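Local coordinates for protein Lic11098 (Leptospira interrogans serogroup Icterohaemorrhagiae serovar copenhageni, PDB 4U08) that is of unknown function but, as a leucine-rich repeat protein and putative virulence factor of a pathogenic spirochaete, probably acts by binding other molecules, at residues 182-187 with 205-210. Numbering follows the deposited sequence.
Sequences NLESLG and NLQILH. With ZN (zinc ion), chain F; CA (calcium ion), chain H.
Parallel strand pairing between successive turns of the leucine-rich repeat solenoid joins 182-187 to 205-210, with strands 162-164 and 231-233 continuing the array outward. The axes of strands 185-187 and 208-210 diverge by just 3°. Three backbone hydrogen bonds set the register, alternating in direction: Ile208 N gives to Glu184 O, Leu186 N to Ile208 O (3.0 Å, 165° at the hydrogen), and His210 N to Leu186 O, each nearly along its C=O axis. Glu184 O is gripped twice, for Gln207 N also reaches it at 2.8 Å, in the carbonyl plane on a lone pair; one carbonyl thus holds two consecutive amides where the strand begins. Equivalent leucines of adjacent repeats stack in ladders beneath this backbone, the hallmark of the fold. Leu186 and Leu209 share one conformation, CG anti to the backbone N, so they run side by side, Leu186 CD2 meeting Leu209 CD1 at 3.8 Å. Leu206 sends CD1 under the entering chain, 3.8 Å from Leu186 CB, and also touches Leu183 CD2. The other face carries Ser185, Ile208 and His210, whose ND1 binds zinc at 2.2 Å, with water 3 as a further ligand in the plane of the ring. Before the strands, Glu184 and Gln207 extend alongside each other, carboxylate and amide planes 35° apart. OE1 of Glu184 coordinates calcium at a long 2.9 Å, together with Glu161 of the preceding repeat and water 4, while OE2 accepts from water 1, which also donates to Asn182 O and accepts from Asn205 ND2. Water 2 similarly bridges Leu183 O and Asn205 N.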
loop_
_atom_site.group_PDB
_atom_site.type_symbol
_atom_site.label_atom_id
_atom_site.label_comp_id
_atom_site.label_asym_id
_atom_site.label_seq_id
_atom_site.Cartn_x
_atom_site.Cartn_y
_atom_site.Cartn_z
ATOM N N ASN A 182 5.751 15.175 7.236
ATOM C CA ASN A 182 4.311 15.081 7.140
ATOM C C ASN A 182 3.842 13.875 6.338
ATOM O O ASN A 182 2.644 13.708 6.160
ATOM C CB ASN A 182 3.718 16.375 6.587
ATOM C CG ASN A 182 3.682 17.484 7.614
ATOM O OD1 ASN A 182 3.146 17.332 8.719
ATOM N ND2 ASN A 182 4.299 18.610 7.299
ATOM N N LEU A 183 4.775 13.041 5.819
ATOM C CA LEU A 183 4.385 11.899 4.983
ATOM C C LEU A 183 3.550 10.883 5.757
ATOM O O LEU A 183 3.928 10.490 6.857
ATOM C CB LEU A 183 5.620 11.228 4.321
ATOM C CG LEU A 183 5.351 10.375 3.063
ATOM C CD1 LEU A 183 4.916 11.224 1.860
ATOM C CD2 LEU A 183 6.572 9.548 2.694
ATOM N N GLU A 184 2.410 10.509 5.202
ATOM C CA GLU A 184 1.503 9.539 5.823
ATOM C C GLU A 184 1.463 8.236 5.044
ATOM O O GLU A 184 1.242 7.172 5.635
ATOM C CB GLU A 184 0.088 10.107 5.941
ATOM C CG GLU A 184 0.019 11.296 6.889
ATOM C CD GLU A 184 -1.293 12.053 6.899
ATOM O OE1 GLU A 184 -2.162 11.756 6.050
ATOM O OE2 GLU A 184 -1.447 12.956 7.751
ATOM N N SER A 185 1.648 8.314 3.715
ATOM C CA SER A 185 1.613 7.132 2.860
ATOM C C SER A 185 2.811 7.108 1.910
ATOM O O SER A 185 3.061 8.077 1.192
ATOM C CB SER A 185 0.299 7.079 2.091
ATOM O OG SER A 185 0.241 5.932 1.269
ATOM N N LEU A 186 3.532 6.003 1.900
ATOM C CA LEU A 186 4.699 5.830 1.019
ATOM C C LEU A 186 4.528 4.547 0.202
ATOM O O LEU A 186 4.545 3.465 0.763
ATOM C CB LEU A 186 6.013 5.832 1.844
ATOM C CG LEU A 186 7.343 5.601 1.076
ATOM C CD1 LEU A 186 7.496 6.571 -0.130
ATOM C CD2 LEU A 186 8.521 5.696 2.011
ATOM N N GLY A 187 4.336 4.689 -1.104
ATOM C CA GLY A 187 4.132 3.553 -2.002
ATOM C C GLY A 187 5.392 3.195 -2.769
ATOM O O GLY A 187 5.788 3.925 -3.677
ATOM N N ASN A 205 5.208 10.730 10.842
ATOM C CA ASN A 205 3.784 10.730 10.551
ATOM C C ASN A 205 3.335 9.558 9.677
ATOM O O ASN A 205 2.148 9.426 9.412
ATOM C CB ASN A 205 3.342 12.069 9.942
ATOM C CG ASN A 205 3.002 13.115 10.970
ATOM O OD1 ASN A 205 3.393 13.038 12.139
ATOM N ND2 ASN A 205 2.260 14.116 10.550
ATOM N N LEU A 206 4.279 8.707 9.230
ATOM C CA LEU A 206 3.977 7.596 8.320
ATOM C C LEU A 206 3.004 6.606 8.922
ATOM O O LEU A 206 3.246 6.094 10.004
ATOM C CB LEU A 206 5.237 6.878 7.837
ATOM C CG LEU A 206 5.073 6.018 6.587
ATOM C CD1 LEU A 206 4.860 6.926 5.329
ATOM C CD2 LEU A 206 6.351 5.147 6.370
ATOM N N GLN A 207 1.914 6.367 8.214
ATOM C CA GLN A 207 0.867 5.446 8.640
ATOM C C GLN A 207 0.850 4.188 7.792
ATOM O O GLN A 207 0.461 3.132 8.284
ATOM C CB GLN A 207 -0.501 6.128 8.549
ATOM C CG GLN A 207 -0.678 7.282 9.540
ATOM C CD GLN A 207 -1.833 8.188 9.145
ATOM O OE1 GLN A 207 -1.777 9.397 9.332
ATOM N NE2 GLN A 207 -2.897 7.649 8.578
ATOM N N ILE A 208 1.153 4.319 6.492
ATOM C CA ILE A 208 1.109 3.211 5.534
ATOM C C ILE A 208 2.420 3.141 4.744
ATOM O O ILE A 208 2.812 4.112 4.105
ATOM C CB ILE A 208 -0.101 3.351 4.559
ATOM C CG1 ILE A 208 -1.461 3.618 5.282
ATOM C CG2 ILE A 208 -0.195 2.164 3.603
ATOM C CD1 ILE A 208 -2.026 2.709 6.266
ATOM N N LEU A 209 3.051 1.969 4.741
ATOM C CA LEU A 209 4.290 1.732 4.011
ATOM C C LEU A 209 4.122 0.479 3.148
ATOM O O LEU A 209 4.000 -0.623 3.690
ATOM C CB LEU A 209 5.472 1.592 5.014
ATOM C CG LEU A 209 6.902 1.306 4.454
ATOM C CD1 LEU A 209 7.297 2.307 3.330
ATOM C CD2 LEU A 209 7.943 1.361 5.562
ATOM N N HIS A 210 4.060 0.661 1.815
ATOM C CA HIS A 210 3.899 -0.396 0.824
ATOM C C HIS A 210 5.255 -0.736 0.240
ATOM O O HIS A 210 5.861 0.100 -0.436
ATOM C CB HIS A 210 2.928 0.061 -0.275
ATOM C CG HIS A 210 1.488 0.031 0.157
ATOM N ND1 HIS A 210 0.478 0.311 -0.721
ATOM C CD2 HIS A 210 0.944 -0.251 1.366
ATOM C CE1 HIS A 210 -0.648 0.211 -0.031
ATOM N NE2 HIS A 210 -0.415 -0.133 1.229
HETATM ZN ZN ZN F . 0.774 1.154 -2.778
HETATM CA CA CA H . -4.091 13.607 5.060
HETATM O O HOH W 1 0.838 14.354 8.037
HETATM O O HOH W 2 6.204 11.138 8.133
HETATM O O HOH W 3 2.820 1.069 -3.669
HETATM O O HOH W 4 -5.128 11.555 6.336
#